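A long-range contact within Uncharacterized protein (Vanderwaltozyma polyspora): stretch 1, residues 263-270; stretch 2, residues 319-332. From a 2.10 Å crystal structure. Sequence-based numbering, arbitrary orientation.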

ATOM      1  N   ASN A 263      -3.243  20.489 -15.975  1.00 30.62           N
ATOM      2  CA  ASN A 263      -2.766  20.778 -14.625  1.00 31.34           C
ATOM      3  C   ASN A 263      -3.513  19.932 -13.594  1.00 30.40           C
ATOM      4  O   ASN A 263      -3.836  20.379 -12.494  1.00 29.33           O
ATOM      5  N   LEU A 264      -3.811  18.699 -13.963  1.00 24.77           N
ATOM      6  CA  LEU A 264      -4.514  17.819 -13.066  1.00 23.96           C
ATOM      7  C   LEU A 264      -3.639  16.610 -12.767  1.00 25.87           C
ATOM      8  O   LEU A 264      -2.965  16.097 -13.670  1.00 24.72           O
ATOM      9  N   PRO A 265      -3.607  16.149 -11.519  1.00 27.45           N
ATOM     10  CA  PRO A 265      -2.765  14.995 -11.188  1.00 25.66           C
ATOM     11  C   PRO A 265      -3.263  13.738 -11.881  1.00 24.51           C
ATOM     12  O   PRO A 265      -4.464  13.541 -12.072  1.00 20.92           O
ATOM     13  N   ILE A 266      -2.310  12.906 -12.300  1.00 24.21           N
ATOM     14  CA  ILE A 266      -2.661  11.620 -12.876  1.00 25.60           C
ATOM     15  C   ILE A 266      -3.355  10.783 -11.815  1.00 28.87           C
ATOM     16  O   ILE A 266      -2.995  10.819 -10.634  1.00 23.16           O
ATOM     17  N   LEU A 267      -4.390  10.059 -12.225  1.00 24.97           N
ATOM     18  CA  LEU A 267      -5.023   9.086 -11.348  1.00 20.73           C
ATOM     19  C   LEU A 267      -4.170   7.824 -11.368  1.00 27.25           C
ATOM     20  O   LEU A 267      -4.052   7.163 -12.407  1.00 24.70           O
ATOM     21  N   VAL A 268      -3.535   7.513 -10.244  1.00 20.83           N
ATOM     22  CA  VAL A 268      -2.653   6.356 -10.141  1.00 19.00           C
ATOM     23  C   VAL A 268      -3.433   5.255  -9.447  1.00 26.59           C
ATOM     24  O   VAL A 268      -3.955   5.462  -8.345  1.00 23.85           O
ATOM     25  N   LEU A 269      -3.515   4.089 -10.092  1.00 22.59           N
ATOM     26  CA  LEU A 269      -4.275   2.952  -9.603  1.00 24.59           C
ATOM     27  C   LEU A 269      -3.352   1.780  -9.309  1.00 23.50           C
ATOM     28  O   LEU A 269      -2.353   1.571 -10.001  1.00 24.03           O
ATOM     29  N   GLY A 270      -3.727   0.996  -8.315  1.00 23.23           N
ATOM     30  CA  GLY A 270      -3.072  -0.276  -8.059  1.00 20.43           C
ATOM     31  C   GLY A 270      -4.106  -1.369  -7.890  1.00 25.21           C
ATOM     32  O   GLY A 270      -5.122  -1.179  -7.226  1.00 21.92           O
ATOM     33  N   LEU A 319     -15.037  -1.239 -10.321  1.00 35.43           N
ATOM     34  CA  LEU A 319     -14.371  -0.587  -9.193  1.00 30.42           C
ATOM     35  C   LEU A 319     -13.869   0.815  -9.520  1.00 34.27           C
ATOM     36  O   LEU A 319     -13.373   1.504  -8.618  1.00 32.54           O
ATOM     37  N   MET A 320     -13.983   1.263 -10.771  1.00 29.06           N
ATOM     38  CA  MET A 320     -13.486   2.584 -11.118  1.00 29.22           C
ATOM     39  C   MET A 320     -14.381   3.698 -10.601  1.00 25.73           C
ATOM     40  O   MET A 320     -13.892   4.811 -10.408  1.00 28.24           O
ATOM     41  N   LEU A 321     -15.666   3.422 -10.356  1.00 27.27           N
ATOM     42  CA  LEU A 321     -16.616   4.491 -10.056  1.00 29.27           C
ATOM     43  C   LEU A 321     -16.175   5.300  -8.841  1.00 27.95           C
ATOM     44  O   LEU A 321     -16.143   6.539  -8.879  1.00 34.01           O
ATOM     45  N   ASN A 322     -15.811   4.615  -7.759  1.00 24.96           N
ATOM     46  CA  ASN A 322     -15.352   5.317  -6.564  1.00 28.73           C
ATOM     47  C   ASN A 322     -14.003   5.982  -6.770  1.00 25.19           C
ATOM     48  O   ASN A 322     -13.748   7.039  -6.183  1.00 26.12           O
ATOM     49  N   ARG A 323     -13.106   5.377  -7.555  1.00 26.21           N
ATOM     50  CA  ARG A 323     -11.856   6.070  -7.863  1.00 24.46           C
ATOM     51  C   ARG A 323     -12.147   7.429  -8.480  1.00 26.15           C
ATOM     52  O   ARG A 323     -11.521   8.433  -8.120  1.00 24.69           O
ATOM     53  N   LEU A 324     -13.118   7.483  -9.396  1.00 21.24           N
ATOM     54  CA  LEU A 324     -13.443   8.751 -10.046  1.00 23.76           C
ATOM     55  C   LEU A 324     -14.138   9.704  -9.085  1.00 24.96           C
ATOM     56  O   LEU A 324     -13.815  10.895  -9.047  1.00 25.13           O
ATOM     57  N   LYS A 325     -15.099   9.198  -8.308  1.00 21.40           N
ATOM     58  CA  LYS A 325     -15.845  10.048  -7.384  1.00 23.83           C
ATOM     59  C   LYS A 325     -14.921  10.711  -6.376  1.00 19.90           C
ATOM     60  O   LYS A 325     -15.033  11.911  -6.108  1.00 26.06           O
ATOM     61  N   ILE A 326     -14.023   9.933  -5.781  1.00 24.81           N
ATOM     62  CA  ILE A 326     -13.130  10.482  -4.773  1.00 31.01           C
ATOM     63  C   ILE A 326     -12.164  11.466  -5.409  1.00 26.62           C
ATOM     64  O   ILE A 326     -11.924  12.557  -4.875  1.00 22.47           O
ATOM     65  N   TYR A 327     -11.599  11.100  -6.563  1.00 18.46           N
ATOM     66  CA  TYR A 327     -10.720  12.029  -7.260  1.00 20.67           C
ATOM     67  C   TYR A 327     -11.430  13.353  -7.498  1.00 23.19           C
ATOM     68  O   TYR A 327     -10.867  14.435  -7.271  1.00 22.54           O
ATOM     69  N   GLN A 328     -12.674  13.276  -7.977  1.00 23.74           N
ATOM     70  CA  GLN A 328     -13.406  14.483  -8.344  1.00 26.32           C
ATOM     71  C   GLN A 328     -13.621  15.400  -7.143  1.00 26.28           C
ATOM     72  O   GLN A 328     -13.527  16.630  -7.270  1.00 23.80           O
ATOM     73  N   LYS A 329     -13.914  14.822  -5.970  1.00 25.87           N
ATOM     74  CA  LYS A 329     -14.138  15.638  -4.775  1.00 27.68           C
ATOM     75  C   LYS A 329     -12.899  16.431  -4.390  1.00 27.97           C
ATOM     76  O   LYS A 329     -13.013  17.527  -3.833  1.00 37.21           O
ATOM     77  N   HIS A 330     -11.713  15.918  -4.700  1.00 26.23           N
ATOM     78  CA  HIS A 330     -10.469  16.576  -4.326  1.00 24.62           C
ATOM     79  C   HIS A 330      -9.880  17.439  -5.435  1.00 26.21           C
ATOM     80  O   HIS A 330      -8.813  18.027  -5.235  1.00 29.98           O
ATOM     81  N   ASN A 331     -10.528  17.525  -6.592  1.00 28.81           N
ATOM     82  CA  ASN A 331     -10.010  18.314  -7.702  1.00 32.70           C
ATOM     83  C   ASN A 331     -11.109  19.202  -8.294  1.00 25.63           C
ATOM     84  O   ASN A 331     -11.251  19.341  -9.518  1.00 24.82           O
ATOM     85  N   ASN A 332     -11.895  19.827  -7.415  1.00 21.96           N
ATOM     86  CA  ASN A 332     -12.883  20.837  -7.805  1.00 31.08           C
ATOM     87  C   ASN A 332     -13.771  20.366  -8.958  1.00 31.63           C
ATOM     88  O   ASN A 332     -13.968  21.076  -9.944  1.00 31.80           O
TER

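The contact joins strand residues 267-270, with the lead-in at 264-265, to the helix 320-329. The two run in roughly opposite directions, at 145° between their N-to-C axes, and their axes come no nearer than 10.4 Å, a spacing that leaves room for a layer of side chains. The pairing follows from this direction: L269 meets M320 and R323, L267 spans from M320 to Y327, and L264 and P265 meet Y327 and N331. In all, 421 Å² of surface is buried between the stretches.

Y327 covers the most surface. Its CA-to-CB bond points toward the strand, and chi1 in the t well (180°) with chi2 at -78° carries the ring across the gap, so that the hydroxyl arrives at the backbone of the lead-in. There Y327 OH donates a hydrogen bond to P265 O at 2.7 Å, the acceptor lying at the ring edge, near its plane. This is the only hydrogen bond between the stretches. Tyrosine suits the place because it combines a long, flat apolar body with a polar tip: the ring can pack among hydrocarbon while the hydroxyl satisfies a carbonyl in a buried position. The proline nitrogen carries no hydrogen, so although P265 N lies 3.5 Å from Y327 OH it has nothing to donate. The pyrrolidine ring, puckered C-gamma endo, contributes carbon instead, with P265 CG 3.9 Å from Y327 CE2.

L267, next in covered area, is the hub of the strand. It points toward the helix with chi1 t and chi2 p, and its two methyls reach different neighbours: L267 CD1 lies 4.3 Å from Y327 CD2, whereas L267 CD2 lies 3.9 Å from M320 CE and 4.4 Å from L324 CD2. A branched, wholly apolar side chain is well shaped to fill such a space between several helix residues.

L269, two residues further along the strand, also points toward the helix, while the intervening V268 is out of reach, as strand alternation would predict. With chi1 m and chi2 t, L269 CD1 lies 3.6 Å from M320 SD and L269 CD2 3.8 Å from R323 CD. M320 sets out sideways, but its m, m, m conformation brings the flexible thioether end nearer, letting it touch both leucines. R323 starts toward the strand and then leads away, so the aliphatic part of the chain packs against L269 while the guanidinium turns back along its own stretch; there R323 NH1 makes a weak hydrogen bond to L319 O at 3.0 Å.

Beyond the helix, N331 points toward the lead-in with chi1 m. N331 CB is 4.2 Å from L264 CD2, and N331 OD1 lies 3.5 Å from P265 CD, whereas its amide is held by the last turn of the helix: N331 ND2 donates to Y327 O at 2.8 Å. The asparagine thus bonds back to Y327, the residue with the largest covered area.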

ATOM      1  CB  ASN A 263      -2.870  22.266 -14.298  1.00 32.20           C
ATOM      2  CG  ASN A 263      -2.012  22.644 -13.115  1.00 39.08           C
ATOM      3  OD1 ASN A 263      -0.922  22.096 -12.932  1.00 44.85           O
ATOM      4  ND2 ASN A 263      -2.514  23.538 -12.275  1.00 39.43           N
ATOM      5  CB  LEU A 264      -5.846  17.357 -13.674  1.00 28.90           C
ATOM      6  CG  LEU A 264      -6.964  18.403 -13.704  1.00 27.02           C
ATOM      7  CD1 LEU A 264      -8.099  17.900 -14.572  1.00 25.07           C
ATOM      8  CD2 LEU A 264      -7.439  18.691 -12.285  1.00 25.68           C
ATOM      9  CB  PRO A 265      -2.894  14.885  -9.668  1.00 26.09           C
ATOM     10  CG  PRO A 265      -4.219  15.482  -9.364  1.00 22.96           C
ATOM     11  CD  PRO A 265      -4.348  16.638 -10.342  1.00 27.15           C
ATOM     12  CB  ILE A 266      -1.400  10.925 -13.413  1.00 25.33           C
ATOM     13  CG1 ILE A 266      -0.789  11.755 -14.538  1.00 27.40           C
ATOM     14  CG2 ILE A 266      -1.699   9.496 -13.896  1.00 26.26           C
ATOM     15  CD1 ILE A 266       0.630  11.325 -14.894  1.00 30.11           C
ATOM     16  CB  LEU A 267      -6.448   8.804 -11.807  1.00 22.30           C
ATOM     17  CG  LEU A 267      -7.108   7.606 -11.118  1.00 29.55           C
ATOM     18  CD1 LEU A 267      -7.245   7.889  -9.635  1.00 23.72           C
ATOM     19  CD2 LEU A 267      -8.455   7.287 -11.731  1.00 26.35           C
ATOM     20  CB  VAL A 268      -1.356   6.685  -9.381  1.00 21.50           C
ATOM     21  CG1 VAL A 268      -0.496   5.439  -9.247  1.00 21.37           C
ATOM     22  CG2 VAL A 268      -0.574   7.808 -10.091  1.00 19.23           C
ATOM     23  CB  LEU A 269      -5.309   2.483 -10.624  1.00 25.22           C
ATOM     24  CG  LEU A 269      -6.320   3.484 -11.179  1.00 25.08           C
ATOM     25  CD1 LEU A 269      -6.963   2.829 -12.378  1.00 21.17           C
ATOM     26  CD2 LEU A 269      -7.353   3.812 -10.104  1.00 20.09           C
ATOM     27  CB  LEU A 319     -13.203  -1.452  -8.713  1.00 27.37           C
ATOM     28  CG  LEU A 319     -13.545  -2.905  -8.387  1.00 28.15           C
ATOM     29  CD1 LEU A 319     -12.339  -3.644  -7.846  1.00 28.80           C
ATOM     30  CD2 LEU A 319     -14.683  -2.948  -7.392  1.00 32.15           C
ATOM     31  CB  MET A 320     -13.324   2.706 -12.634  1.00 28.64           C
ATOM     32  CG  MET A 320     -12.109   1.978 -13.178  1.00 27.15           C
ATOM     33  SD  MET A 320     -10.542   2.738 -12.653  1.00 27.86           S
ATOM     34  CE  MET A 320     -10.702   4.442 -13.220  1.00 22.74           C
ATOM     35  CB  LEU A 321     -18.018   3.917  -9.844  1.00 28.70           C
ATOM     36  CG  LEU A 321     -19.120   4.887  -9.385  1.00 30.56           C
ATOM     37  CD1 LEU A 321     -19.242   6.103 -10.309  1.00 30.57           C
ATOM     38  CD2 LEU A 321     -20.461   4.184  -9.260  1.00 29.29           C
ATOM     39  CB  ASN A 322     -15.281   4.357  -5.377  1.00 31.43           C
ATOM     40  CG  ASN A 322     -16.644   3.985  -4.873  1.00 32.67           C
ATOM     41  OD1 ASN A 322     -17.603   4.711  -5.109  1.00 31.27           O
ATOM     42  ND2 ASN A 322     -16.747   2.849  -4.191  1.00 28.52           N
ATOM     43  CB  ARG A 323     -10.981   5.241  -8.807  1.00 25.51           C
ATOM     44  CG  ARG A 323     -10.980   3.733  -8.528  1.00 23.56           C
ATOM     45  CD  ARG A 323     -10.040   3.363  -7.397  1.00 21.99           C
ATOM     46  NE  ARG A 323     -10.465   3.847  -6.083  1.00 24.12           N
ATOM     47  CZ  ARG A 323     -11.485   3.333  -5.405  1.00 26.04           C
ATOM     48  NH1 ARG A 323     -12.191   2.347  -5.939  1.00 27.13           N
ATOM     49  NH2 ARG A 323     -11.805   3.806  -4.209  1.00 21.66           N
ATOM     50  CB  LEU A 324     -14.323   8.503 -11.268  1.00 26.71           C
ATOM     51  CG  LEU A 324     -13.699   7.740 -12.439  1.00 29.21           C
ATOM     52  CD1 LEU A 324     -14.729   7.548 -13.541  1.00 26.01           C
ATOM     53  CD2 LEU A 324     -12.507   8.495 -12.947  1.00 24.62           C
ATOM     54  CB  LYS A 325     -16.907   9.229  -6.646  1.00 24.25           C
ATOM     55  CG  LYS A 325     -18.183   8.960  -7.425  1.00 30.50           C
ATOM     56  CD  LYS A 325     -19.087   8.007  -6.623  1.00 33.89           C
ATOM     57  CE  LYS A 325     -20.504   8.005  -7.144  1.00 40.62           C
ATOM     58  NZ  LYS A 325     -21.410   7.135  -6.328  1.00 37.10           N
ATOM     59  CB  ILE A 326     -12.385   9.351  -4.039  1.00 31.73           C
ATOM     60  CG1 ILE A 326     -13.399   8.416  -3.369  1.00 26.07           C
ATOM     61  CG2 ILE A 326     -11.433   9.949  -3.009  1.00 27.43           C
ATOM     62  CD1 ILE A 326     -12.783   7.156  -2.761  1.00 28.35           C
ATOM     63  CB  TYR A 327     -10.266  11.431  -8.588  1.00 23.48           C
ATOM     64  CG  TYR A 327      -9.351  12.341  -9.387  1.00 26.77           C
ATOM     65  CD1 TYR A 327      -9.860  13.420 -10.120  1.00 23.66           C
ATOM     66  CD2 TYR A 327      -7.983  12.118  -9.411  1.00 22.54           C
ATOM     67  CE1 TYR A 327      -9.024  14.247 -10.859  1.00 22.99           C
ATOM     68  CE2 TYR A 327      -7.133  12.944 -10.134  1.00 27.59           C
ATOM     69  CZ  TYR A 327      -7.661  13.999 -10.858  1.00 22.66           C
ATOM     70  OH  TYR A 327      -6.814  14.799 -11.578  1.00 24.80           O
ATOM     71  CB  GLN A 328     -14.740  14.094  -8.971  1.00 21.91           C
ATOM     72  CG  GLN A 328     -15.630  15.290  -9.275  1.00 25.55           C
ATOM     73  CD  GLN A 328     -16.873  14.875 -10.001  1.00 27.11           C
ATOM     74  OE1 GLN A 328     -17.551  13.930  -9.596  1.00 27.19           O
ATOM     75  NE2 GLN A 328     -17.144  15.531 -11.122  1.00 25.38           N
ATOM     76  CB  LYS A 329     -14.571  14.765  -3.596  1.00 29.45           C
ATOM     77  CG  LYS A 329     -15.872  14.007  -3.803  1.00 45.76           C
ATOM     78  CD  LYS A 329     -16.311  13.325  -2.505  1.00 58.47           C
ATOM     79  CE  LYS A 329     -17.061  12.015  -2.754  1.00 66.18           C
ATOM     80  NZ  LYS A 329     -18.366  12.203  -3.446  1.00 64.17           N
ATOM     81  CB  HIS A 330      -9.441  15.524  -3.873  1.00 26.20           C
ATOM     82  CG  HIS A 330      -9.757  14.932  -2.535  1.00 28.45           C
ATOM     83  ND1 HIS A 330     -10.608  13.858  -2.375  1.00 28.18           N
ATOM     84  CD2 HIS A 330      -9.378  15.300  -1.288  1.00 26.53           C
ATOM     85  CE1 HIS A 330     -10.715  13.572  -1.089  1.00 24.73           C
ATOM     86  NE2 HIS A 330      -9.979  14.431  -0.409  1.00 26.00           N
ATOM     87  CB  ASN A 331      -9.365  17.399  -8.742  1.00 28.77           C
ATOM     88  CG  ASN A 331      -8.132  16.681  -8.191  1.00 28.36           C
ATOM     89  OD1 ASN A 331      -7.030  17.237  -8.203  1.00 29.66           O
ATOM     90  ND2 ASN A 331      -8.314  15.457  -7.687  1.00 18.68           N
ATOM     91  CB  ASN A 332     -12.195  22.150  -8.179  1.00 36.79           C
ATOM     92  CG  ASN A 332     -11.401  22.727  -7.043  1.00 43.39           C
ATOM     93  OD1 ASN A 332     -11.898  22.856  -5.927  1.00 45.14           O
ATOM     94  ND2 ASN A 332     -10.150  23.052  -7.310  1.00 50.44           N
TER